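Local coordinates for maltose-binding protein MalE1 (Thermotoga maritima, PDB 6DTU) that binds maltotetraose between its two lobes and probably serves as the solute-binding component of a maltose and maltodextrin transport system, at residues Ile7-Glu11 with Ile42-Phe46; Asp57-His63 with Val263-Asn269; Ile111-Lys117 with Asp242-Ile248. All blocks are in the same frame, centred on the assembly; numbering follows the deposited sequence.

Contact 1. Residues Ile7-Glu11 with Ile42-Phe46; sequences IWCSE and IKSKF. With GLC (alpha-D-glucopyranose), chain C.
Strand 4-9 ends here against helix 39-49, which links strand 31-36 to strand 58-62 and packs on their sheet, as in the alternating beta-alpha part of this fold. The axes of 7-9 and 42-46 approach to 10.0 Å, and their N-to-C directions differ by 142°. The nearest CA atoms are Trp-8 and Ile-42, at 7.1 Å. Residues 7-9 are extended; 42-46 is helical, with Phe-46 N hydrogen-bonded to Ile-42 O at 2.9 Å.

Trp-8 (chi1 m, chi2 -9°) is the centre of the packing. Lys-45 (t, t, t, p) lies over one face: CD is 3.7 Å from the six-membered ring centroid, a CH-pi contact. At the ring edge, Trp-8 CZ3 is 3.6 Å from Phe-46 N and 4.1 Å from Ile-42 O.

Ile-42 (m, t) sets its CD1 against the peptide, 3.9 Å from Cys-9 C and from Ser-10 N.

Glucose O2 donates to Ser-10 OG, 2.7 Å. Lys-43 also belongs to the glycan pocket. Strand and helix thus join by nonpolar contacts, while Ser-10, just past the strand, hydrogen-bonds the sugar, Lys-12 and Gln-13.

Contact 2. Residues Asp57-His63 with Val263-Asn269; sequences DIIVGAH and VQGFMVN
Strands 58-62 and 260-268 pair antiparallel; the axes of 58-62 and 263-268 are 4.7 Å apart at 153°. Both are extended, and Ile-58 faces Val-268 in a non-hydrogen-bonded pair (CA-CA 4.6 Å).

Val-263 opens the second segment. Its N donates to His-63 ND1 (2.9 Å), and its O receives a weak hydrogen bond from His-63 N (2.9 Å). His-63 takes chi1 p; its NE2 binds Met-331 O.

Gln-264 (m, m) pairs with Ala-62, NE2 lying 3.8 Å from Ala-62 CB. NE2 is hydrogen-bonded to Glu-109. Ala-62 and Gln-264 line the glycan pocket.

Gly-265 pairs with Gly-61: Gly-61 N to Gly-265 O and Gly-265 N to Gly-61 O are both hydrogen bonds of 3.0 Å.

Phe-266 (chi1 m) faces Val-60. Its CD1 is 3.6 Å from Val-60 CG2 and 4.2 Å from Ile-58 CG2. Helix 275-286 packs on this face.

Met-267 hydrogen-bonds Ile-59: Met-267 N to Ile-59 O is 2.8 Å, Ile-59 N to Met-267 O 2.9 Å. Its chain (m, t, m) runs back to Gly-61, with CE 3.7 Å from Gly-61 N.

Val-268 shares a face with Phe-266. Asn-269 N hydrogen-bonds Asp-57 O at 2.9 Å.

A returning strand antiparallel to the parallel strands 4-9 and 58-62 is typical of the type II periplasmic-binding-protein fold.

Contact 3. Residues Ile111-Lys117 with Asp242-Ile248; sequences IALIYNK and DYGVAPI
This is an antiparallel edge pairing in the other lobe, across the chain's centre from the sheet of strands 4-9 and 58-62. Strand 243-246 is an outermost strand of a four-stranded mixed sheet, and strand 112-116 is its inner neighbour. The axes approach to 4.6 Å at 156°. On its other side, 112-116 bonds to strand 223-228.

Five backbone hydrogen bonds join the segments. Ala-246 pairs with Leu-113: Leu-113 N to Ala-246 O is 2.8 Å and Ala-246 N to Leu-113 O is 2.9 Å. Gly-244 pairs with Tyr-115: Tyr-115 N to Gly-244 O is 3.0 Å and Gly-244 N to Tyr-115 O is 2.8 Å. Lys-117 N to Asp-242 O (2.8 Å) closes the series. Ile-114/Val-245 and Asn-116/Tyr-243 are the non-hydrogen-bonded pairs.

Tyr-115 (chi1 p, chi2 99°) lays its ring over Gly-244, whose CA sits 3.9 Å from the ring centroid in a CH-pi contact. A CB there would clash with the ring. One water joins Tyr-115 OH (2.5 Å) to Val-245 O (3.1 Å).

On the face of Ile-114, Tyr-243 and Val-245, Ile-114 CG2 is 4.2 Å from Tyr-243 CB. Ala-112 CB touches Val-245 CG1 at 3.9 Å. Helix 316-326 packs here; Tyr-243 OH binds its Asp-317.

At the far end Lys-117 NZ is 4.3 Å from Asp-242 OD1. The strands are thus joined by backbone bonds and apolar packing, while the Lys-117/Asp-242 pair, beyond salt-bridge range, has a weak water link.

Overall arrangement
Contacts 1 and 2 belong to one lobe and share a sheet. Strands 4-9 and 58-62 are neighbours in it, with probable backbone bonds from Trp-8 to Ile-58 and Val-60. Their centres are 9 Å apart. Contact 3 lies in another sheet, across the chain's centre, about 28 Å from each by centres. Along the chain it is nested inside the loop closed by contact 2. Contact 2 is wholly buried and contact 1 nearly so; contact 3 is partly buried and uses water. Contacts 2 and 3 pair strands through backbone bonds, whereas contact 1 packs a helix by side chains. Only contacts 1 and 2 contribute residues to the glycan pocket.

Contact 1. Residues Ile7-Glu11 with Ile42-Phe46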
loop_
_atom_site.group_PDB
_atom_site.type_symbol
_atom_site.label_atom_id
_atom_site.label_comp_id
_atom_site.label_asym_id
_atom_site.label_seq_id
_atom_site.Cartn_x
_atom_site.Cartn_y
_atom_site.Cartn_z
ATOM N N ILE A 7 -14.756 13.958 2.361
ATOM C CA ILE A 7 -13.775 12.980 1.911
ATOM C C ILE A 7 -13.057 12.449 3.135
ATOM O O ILE A 7 -12.615 13.239 3.976
ATOM C CB ILE A 7 -12.733 13.672 1.015
ATOM C CG1 ILE A 7 -13.403 14.394 -0.155
ATOM C CG2 ILE A 7 -11.682 12.674 0.532
ATOM C CD1 ILE A 7 -12.458 15.330 -0.896
ATOM N N TRP A 8 -12.895 11.130 3.214
ATOM C CA TRP A 8 -12.011 10.489 4.184
ATOM C C TRP A 8 -10.738 10.071 3.464
ATOM O O TRP A 8 -10.794 9.420 2.415
ATOM C CB TRP A 8 -12.632 9.229 4.803
ATOM C CG TRP A 8 -13.789 9.456 5.697
ATOM C CD1 TRP A 8 -14.252 10.669 6.164
ATOM C CD2 TRP A 8 -14.637 8.453 6.255
ATOM N NE1 TRP A 8 -15.346 10.471 6.968
ATOM C CE2 TRP A 8 -15.593 9.120 7.057
ATOM C CE3 TRP A 8 -14.664 7.049 6.185
ATOM C CZ2 TRP A 8 -16.592 8.434 7.753
ATOM C CZ3 TRP A 8 -15.656 6.369 6.878
ATOM C CH2 TRP A 8 -16.600 7.065 7.661
ATOM N N CYS A 9 -9.603 10.430 4.023
ATOM C CA CYS A 9 -8.332 10.024 3.437
ATOM C C CYS A 9 -7.305 9.931 4.547
ATOM O O CYS A 9 -7.504 10.448 5.652
ATOM C CB CYS A 9 -7.859 10.984 2.332
ATOM S SG CYS A 9 -7.503 12.653 2.901
ATOM N N SER A 10 -6.188 9.300 4.227
ATOM C CA SER A 10 -5.107 9.208 5.191
ATOM C C SER A 10 -4.428 10.566 5.348
ATOM O O SER A 10 -4.728 11.532 4.652
ATOM C CB SER A 10 -4.081 8.167 4.740
ATOM O OG SER A 10 -3.185 8.744 3.809
ATOM N N GLU A 11 -3.441 10.627 6.247
ATOM C CA GLU A 11 -2.752 11.892 6.466
ATOM C C GLU A 11 -2.023 12.392 5.224
ATOM O O GLU A 11 -1.831 13.600 5.078
ATOM C CB GLU A 11 -1.766 11.795 7.639
ATOM C CG GLU A 11 -0.547 10.948 7.376
ATOM C CD GLU A 11 -0.712 9.567 7.920
ATOM O OE1 GLU A 11 -1.882 9.159 8.074
ATOM O OE2 GLU A 11 0.307 8.898 8.214
ATOM N N ILE A 42 -9.941 3.291 7.550
ATOM C CA ILE A 42 -10.890 3.859 6.598
ATOM C C ILE A 42 -11.950 2.841 6.204
ATOM O O ILE A 42 -13.154 3.139 6.218
ATOM C CB ILE A 42 -10.161 4.418 5.361
ATOM C CG1 ILE A 42 -9.330 5.642 5.739
ATOM C CG2 ILE A 42 -11.156 4.743 4.243
ATOM C CD1 ILE A 42 -8.476 6.170 4.570
ATOM N N LYS A 43 -11.521 1.650 5.785
ATOM C CA LYS A 43 -12.491 0.680 5.275
ATOM C C LYS A 43 -13.413 0.173 6.372
ATOM O O LYS A 43 -14.622 0.003 6.149
ATOM C CB LYS A 43 -11.816 -0.495 4.566
ATOM C CG LYS A 43 -12.855 -1.500 4.090
ATOM C CD LYS A 43 -12.363 -2.351 2.931
ATOM C CE LYS A 43 -11.258 -3.303 3.353
ATOM N NZ LYS A 43 -11.722 -4.356 4.301
ATOM N N SER A 44 -12.852 -0.120 7.542
ATOM C CA SER A 44 -13.668 -0.620 8.644
ATOM C C SER A 44 -14.654 0.437 9.129
ATOM O O SER A 44 -15.830 0.123 9.372
ATOM C CB SER A 44 -12.770 -1.139 9.774
ATOM O OG SER A 44 -11.811 -0.157 10.141
ATOM N N LYS A 45 -14.211 1.699 9.218
ATOM C CA LYS A 45 -15.127 2.782 9.552
ATOM C C LYS A 45 -16.212 2.921 8.493
ATOM O O LYS A 45 -17.375 3.190 8.817
ATOM C CB LYS A 45 -14.354 4.089 9.720
ATOM C CG LYS A 45 -15.159 5.253 10.298
ATOM C CD LYS A 45 -14.376 6.557 10.233
ATOM C CE LYS A 45 -15.146 7.713 10.878
ATOM N NZ LYS A 45 -15.236 7.584 12.349
ATOM N N PHE A 46 -15.848 2.754 7.213
ATOM C CA PHE A 46 -16.824 2.910 6.142
ATOM C C PHE A 46 -17.835 1.765 6.149
ATOM O O PHE A 46 -19.032 1.983 5.955
ATOM C CB PHE A 46 -16.077 3.006 4.812
ATOM C CG PHE A 46 -16.940 3.410 3.670
ATOM C CD1 PHE A 46 -17.385 4.719 3.553
ATOM C CD2 PHE A 46 -17.287 2.489 2.688
ATOM C CE1 PHE A 46 -18.174 5.106 2.498
ATOM C CE2 PHE A 46 -18.088 2.882 1.633
ATOM C CZ PHE A 46 -18.519 4.194 1.540
HETATM C C1 GLC C . -0.457 6.192 4.699
HETATM C C2 GLC C . -0.606 5.916 3.256
HETATM C C3 GLC C . -1.084 4.546 3.001
HETATM C C4 GLC C . -0.179 3.535 3.617
HETATM C C5 GLC C . -0.108 3.747 5.153
HETATM C C6 GLC C . 0.868 2.972 5.789
HETATM O O1 GLC C . -1.702 6.167 5.320
HETATM O O2 GLC C . -1.553 6.901 2.730
HETATM O O3 GLC C . -1.134 4.383 1.537
HETATM O O4 GLC C . -0.684 2.199 3.352
HETATM O O5 GLC C . 0.384 5.193 5.331
HETATM O O6 GLC C . 0.739 3.145 7.204
#

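Contact 2. Residues Asp57-His63 with Val263-Asn269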
loop_
_atom_site.group_PDB
_atom_site.type_symbol
_atom_site.label_atom_id
_atom_site.label_comp_id
_atom_site.label_asym_id
_atom_site.label_seq_id
_atom_site.Cartn_x
_atom_site.Cartn_y
_atom_site.Cartn_z
ATOM N N ASP A 57 -18.808 10.994 1.650
ATOM C CA ASP A 57 -19.260 10.882 0.265
ATOM C C ASP A 57 -18.206 10.248 -0.626
ATOM O O ASP A 57 -18.555 9.603 -1.619
ATOM C CB ASP A 57 -19.635 12.257 -0.266
ATOM C CG ASP A 57 -20.625 12.962 0.650
ATOM O OD1 ASP A 57 -21.814 12.591 0.638
ATOM O OD2 ASP A 57 -20.228 13.876 1.417
ATOM N N ILE A 58 -16.931 10.469 -0.316
ATOM C CA ILE A 58 -15.809 9.962 -1.099
ATOM C C ILE A 58 -14.777 9.412 -0.130
ATOM O O ILE A 58 -14.477 10.052 0.883
ATOM C CB ILE A 58 -15.198 11.120 -1.909
ATOM C CG1 ILE A 58 -16.195 11.636 -2.960
ATOM C CG2 ILE A 58 -13.882 10.731 -2.546
ATOM C CD1 ILE A 58 -15.741 12.945 -3.629
ATOM N N ILE A 59 -14.234 8.229 -0.421
ATOM C CA ILE A 59 -13.137 7.680 0.366
ATOM C C ILE A 59 -11.939 7.485 -0.551
ATOM O O ILE A 59 -12.077 7.185 -1.741
ATOM C CB ILE A 59 -13.500 6.386 1.153
ATOM C CG1 ILE A 59 -13.895 5.255 0.188
ATOM C CG2 ILE A 59 -14.572 6.681 2.190
ATOM C CD1 ILE A 59 -14.091 3.906 0.870
ATOM N N VAL A 60 -10.752 7.652 0.015
ATOM C CA VAL A 60 -9.506 7.489 -0.719
ATOM C C VAL A 60 -8.784 6.286 -0.133
ATOM O O VAL A 60 -8.571 6.218 1.080
ATOM C CB VAL A 60 -8.637 8.757 -0.638
ATOM C CG1 VAL A 60 -7.371 8.575 -1.453
ATOM C CG2 VAL A 60 -9.424 10.014 -1.062
ATOM N N GLY A 61 -8.370 5.356 -0.980
ATOM C CA GLY A 61 -7.688 4.194 -0.450
ATOM C C GLY A 61 -7.286 3.222 -1.524
ATOM O O GLY A 61 -7.178 3.577 -2.694
ATOM N N ALA A 62 -7.008 1.997 -1.098
ATOM C CA ALA A 62 -6.358 1.018 -1.964
ATOM C C ALA A 62 -7.348 0.129 -2.696
ATOM O O ALA A 62 -8.478 -0.094 -2.251
ATOM C CB ALA A 62 -5.368 0.163 -1.177
ATOM N N HIS A 63 -6.899 -0.387 -3.841
ATOM C CA HIS A 63 -7.802 -1.103 -4.732
ATOM C C HIS A 63 -8.207 -2.468 -4.198
ATOM O O HIS A 63 -9.207 -3.023 -4.671
ATOM C CB HIS A 63 -7.177 -1.261 -6.112
ATOM C CG HIS A 63 -6.159 -2.352 -6.181
ATOM N ND1 HIS A 63 -4.823 -2.138 -5.919
ATOM C CD2 HIS A 63 -6.279 -3.663 -6.487
ATOM C CE1 HIS A 63 -4.164 -3.276 -6.059
ATOM N NE2 HIS A 63 -5.021 -4.213 -6.414
ATOM N N VAL A 263 -2.848 0.017 -6.032
ATOM C CA VAL A 263 -3.318 1.206 -6.739
ATOM C C VAL A 263 -4.178 2.000 -5.767
ATOM O O VAL A 263 -5.016 1.422 -5.068
ATOM C CB VAL A 263 -4.074 0.853 -8.037
ATOM C CG1 VAL A 263 -4.382 2.114 -8.809
ATOM C CG2 VAL A 263 -3.233 -0.105 -8.890
ATOM N N GLN A 264 -3.920 3.303 -5.664
ATOM C CA GLN A 264 -4.651 4.200 -4.771
ATOM C C GLN A 264 -5.612 5.023 -5.616
ATOM O O GLN A 264 -5.278 5.404 -6.743
ATOM C CB GLN A 264 -3.684 5.157 -4.056
ATOM C CG GLN A 264 -2.698 4.486 -3.104
ATOM C CD GLN A 264 -3.339 4.118 -1.786
ATOM O OE1 GLN A 264 -4.256 4.794 -1.308
ATOM N NE2 GLN A 264 -2.851 3.048 -1.175
ATOM N N GLY A 265 -6.817 5.257 -5.095
ATOM C CA GLY A 265 -7.844 5.935 -5.863
ATOM C C GLY A 265 -8.986 6.441 -5.010
ATOM O O GLY A 265 -9.036 6.250 -3.794
ATOM N N PHE A 266 -9.909 7.101 -5.693
ATOM C CA PHE A 266 -11.059 7.758 -5.093
ATOM C C PHE A 266 -12.302 6.926 -5.380
ATOM O O PHE A 266 -12.608 6.642 -6.544
ATOM C CB PHE A 266 -11.239 9.146 -5.719
ATOM C CG PHE A 266 -10.086 10.100 -5.478
ATOM C CD1 PHE A 266 -10.158 11.042 -4.448
ATOM C CD2 PHE A 266 -8.941 10.075 -6.278
ATOM C CE1 PHE A 266 -9.092 11.945 -4.201
ATOM C CE2 PHE A 266 -7.866 10.969 -6.030
ATOM C CZ PHE A 266 -7.950 11.902 -4.991
ATOM N N MET A 267 -13.041 6.582 -4.326
ATOM C CA MET A 267 -14.262 5.793 -4.431
ATOM C C MET A 267 -15.430 6.600 -3.886
ATOM O O MET A 267 -15.256 7.401 -2.977
ATOM C CB MET A 267 -14.127 4.511 -3.651
ATOM C CG MET A 267 -13.154 3.566 -4.309
ATOM S SD MET A 267 -12.452 2.365 -3.177
ATOM C CE MET A 267 -11.175 3.326 -2.353
ATOM N N VAL A 268 -16.625 6.385 -4.442
ATOM C CA VAL A 268 -17.823 7.153 -4.107
ATOM C C VAL A 268 -18.769 6.280 -3.286
ATOM O O VAL A 268 -19.001 5.116 -3.623
ATOM C CB VAL A 268 -18.519 7.687 -5.373
ATOM C CG1 VAL A 268 -19.844 8.382 -5.009
ATOM C CG2 VAL A 268 -17.597 8.642 -6.108
ATOM N N ASN A 269 -19.305 6.848 -2.205
ATOM C CA ASN A 269 -20.247 6.146 -1.334
ATOM C C ASN A 269 -21.582 5.976 -2.056
ATOM O O ASN A 269 -22.274 6.964 -2.331
ATOM C CB ASN A 269 -20.447 7.014 -0.099
ATOM C CG ASN A 269 -21.363 6.397 0.954
ATOM O OD1 ASN A 269 -21.968 5.345 0.769
ATOM N ND2 ASN A 269 -21.461 7.077 2.083
#

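Contact 3. Residues Ile111-Lys117 with Asp242-Ile248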
loop_
_atom_site.group_PDB
_atom_site.type_symbol
_atom_site.label_atom_id
_atom_site.label_comp_id
_atom_site.label_asym_id
_atom_site.label_seq_id
_atom_site.Cartn_x
_atom_site.Cartn_y
_atom_site.Cartn_z
ATOM N N ILE A 111 6.279 -1.278 -2.116
ATOM C CA ILE A 111 7.368 -1.024 -1.174
ATOM C C ILE A 111 8.707 -1.366 -1.822
ATOM O O ILE A 111 8.784 -2.104 -2.805
ATOM C CB ILE A 111 7.184 -1.727 0.185
ATOM C CG1 ILE A 111 7.143 -3.248 0.059
ATOM C CG2 ILE A 111 5.875 -1.260 0.841
ATOM C CD1 ILE A 111 6.759 -3.956 1.384
ATOM N N ALA A 112 9.768 -0.773 -1.279
ATOM C CA ALA A 112 11.120 -0.885 -1.804
ATOM C C ALA A 112 12.093 -0.648 -0.659
ATOM O O ALA A 112 11.697 -0.342 0.474
ATOM C CB ALA A 112 11.371 0.127 -2.933
ATOM N N LEU A 113 13.380 -0.814 -0.935
ATOM C CA LEU A 113 14.384 -0.436 0.047
ATOM C C LEU A 113 14.571 1.071 -0.023
ATOM O O LEU A 113 14.895 1.620 -1.080
ATOM C CB LEU A 113 15.710 -1.135 -0.221
ATOM C CG LEU A 113 16.833 -0.891 0.772
ATOM C CD1 LEU A 113 16.573 -1.659 2.044
ATOM C CD2 LEU A 113 18.133 -1.352 0.112
ATOM N N ILE A 114 14.307 1.748 1.088
ATOM C CA ILE A 114 14.596 3.164 1.243
ATOM C C ILE A 114 15.768 3.255 2.202
ATOM O O ILE A 114 15.744 2.647 3.276
ATOM C CB ILE A 114 13.387 3.930 1.800
ATOM C CG1 ILE A 114 12.182 3.721 0.892
ATOM C CG2 ILE A 114 13.716 5.431 1.905
ATOM C CD1 ILE A 114 10.938 4.309 1.471
ATOM N N TYR A 115 16.817 3.958 1.803
ATOM C CA TYR A 115 18.027 3.948 2.609
ATOM C C TYR A 115 18.579 5.353 2.810
ATOM O O TYR A 115 18.428 6.231 1.956
ATOM C CB TYR A 115 19.087 2.993 2.012
ATOM C CG TYR A 115 19.524 3.387 0.605
ATOM C CD1 TYR A 115 20.708 4.088 0.403
ATOM C CD2 TYR A 115 18.731 3.091 -0.510
ATOM C CE1 TYR A 115 21.109 4.466 -0.871
ATOM C CE2 TYR A 115 19.128 3.455 -1.799
ATOM C CZ TYR A 115 20.327 4.146 -1.968
ATOM O OH TYR A 115 20.742 4.536 -3.233
ATOM N N ASN A 116 19.174 5.577 3.983
ATOM C CA ASN A 116 19.772 6.863 4.341
ATOM C C ASN A 116 21.230 6.876 3.885
ATOM O O ASN A 116 22.057 6.122 4.409
ATOM C CB ASN A 116 19.664 7.071 5.853
ATOM C CG ASN A 116 20.140 8.444 6.306
ATOM O OD1 ASN A 116 21.014 9.048 5.695
ATOM N ND2 ASN A 116 19.557 8.935 7.392
ATOM N N LYS A 117 21.550 7.759 2.931
ATOM C CA LYS A 117 22.874 7.751 2.319
ATOM C C LYS A 117 23.968 8.181 3.282
ATOM O O LYS A 117 25.148 7.918 3.017
ATOM C CB LYS A 117 22.894 8.625 1.065
ATOM C CG LYS A 117 22.061 8.066 -0.092
ATOM C CD LYS A 117 22.021 9.033 -1.270
ATOM C CE LYS A 117 21.170 8.484 -2.414
ATOM N NZ LYS A 117 21.018 9.485 -3.518
ATOM N N ASP A 242 18.813 12.509 3.426
ATOM C CA ASP A 242 19.398 12.245 2.115
ATOM C C ASP A 242 19.194 10.762 1.825
ATOM O O ASP A 242 20.067 9.924 2.046
ATOM C CB ASP A 242 20.874 12.637 2.133
ATOM C CG ASP A 242 21.546 12.511 0.781
ATOM O OD1 ASP A 242 20.847 12.307 -0.230
ATOM O OD2 ASP A 242 22.788 12.653 0.731
ATOM N N TYR A 243 18.010 10.437 1.309
ATOM C CA TYR A 243 17.606 9.056 1.093
ATOM C C TYR A 243 17.740 8.658 -0.376
ATOM O O TYR A 243 17.733 9.491 -1.290
ATOM C CB TYR A 243 16.143 8.860 1.517
ATOM C CG TYR A 243 15.220 9.626 0.608
ATOM C CD1 TYR A 243 14.661 9.027 -0.508
ATOM C CD2 TYR A 243 14.964 10.966 0.830
ATOM C CE1 TYR A 243 13.860 9.745 -1.376
ATOM C CE2 TYR A 243 14.157 11.683 -0.011
ATOM C CZ TYR A 243 13.606 11.070 -1.115
ATOM O OH TYR A 243 12.811 11.807 -1.965
ATOM N N GLY A 244 17.841 7.341 -0.588
ATOM C CA GLY A 244 17.695 6.756 -1.903
ATOM C C GLY A 244 16.615 5.684 -1.884
ATOM O O GLY A 244 16.148 5.259 -0.821
ATOM N N VAL A 245 16.191 5.283 -3.083
ATOM C CA VAL A 245 15.214 4.212 -3.269
ATOM C C VAL A 245 15.814 3.167 -4.203
ATOM O O VAL A 245 16.339 3.509 -5.267
ATOM C CB VAL A 245 13.878 4.737 -3.830
ATOM C CG1 VAL A 245 12.876 3.579 -3.973
ATOM C CG2 VAL A 245 13.316 5.861 -2.954
ATOM N N ALA A 246 15.730 1.901 -3.811
ATOM C CA ALA A 246 16.256 0.792 -4.591
ATOM C C ALA A 246 15.336 -0.405 -4.417
ATOM O O ALA A 246 14.593 -0.482 -3.433
ATOM C CB ALA A 246 17.668 0.429 -4.104
ATOM N N PRO A 247 15.347 -1.348 -5.351
ATOM C CA PRO A 247 14.604 -2.589 -5.113
ATOM C C PRO A 247 15.082 -3.277 -3.841
ATOM O O PRO A 247 16.238 -3.138 -3.427
ATOM C CB PRO A 247 14.906 -3.431 -6.355
ATOM C CG PRO A 247 15.259 -2.433 -7.402
ATOM C CD PRO A 247 15.950 -1.314 -6.699
ATOM N N ILE A 248 14.168 -4.013 -3.215
ATOM C CA ILE A 248 14.554 -4.814 -2.055
ATOM C C ILE A 248 15.658 -5.762 -2.489
ATOM O O ILE A 248 15.601 -6.300 -3.615
ATOM C CB ILE A 248 13.348 -5.585 -1.504
ATOM C CG1 ILE A 248 12.243 -4.609 -1.082
ATOM C CG2 ILE A 248 13.759 -6.519 -0.348
ATOM C CD1 ILE A 248 10.895 -5.288 -0.826
HETATM O O HOH W 1 19.454 3.578 -5.106
HETATM O O HOH W 2 20.435 11.894 5.534
HETATM O O HOH W 3 22.113 12.520 -2.744
#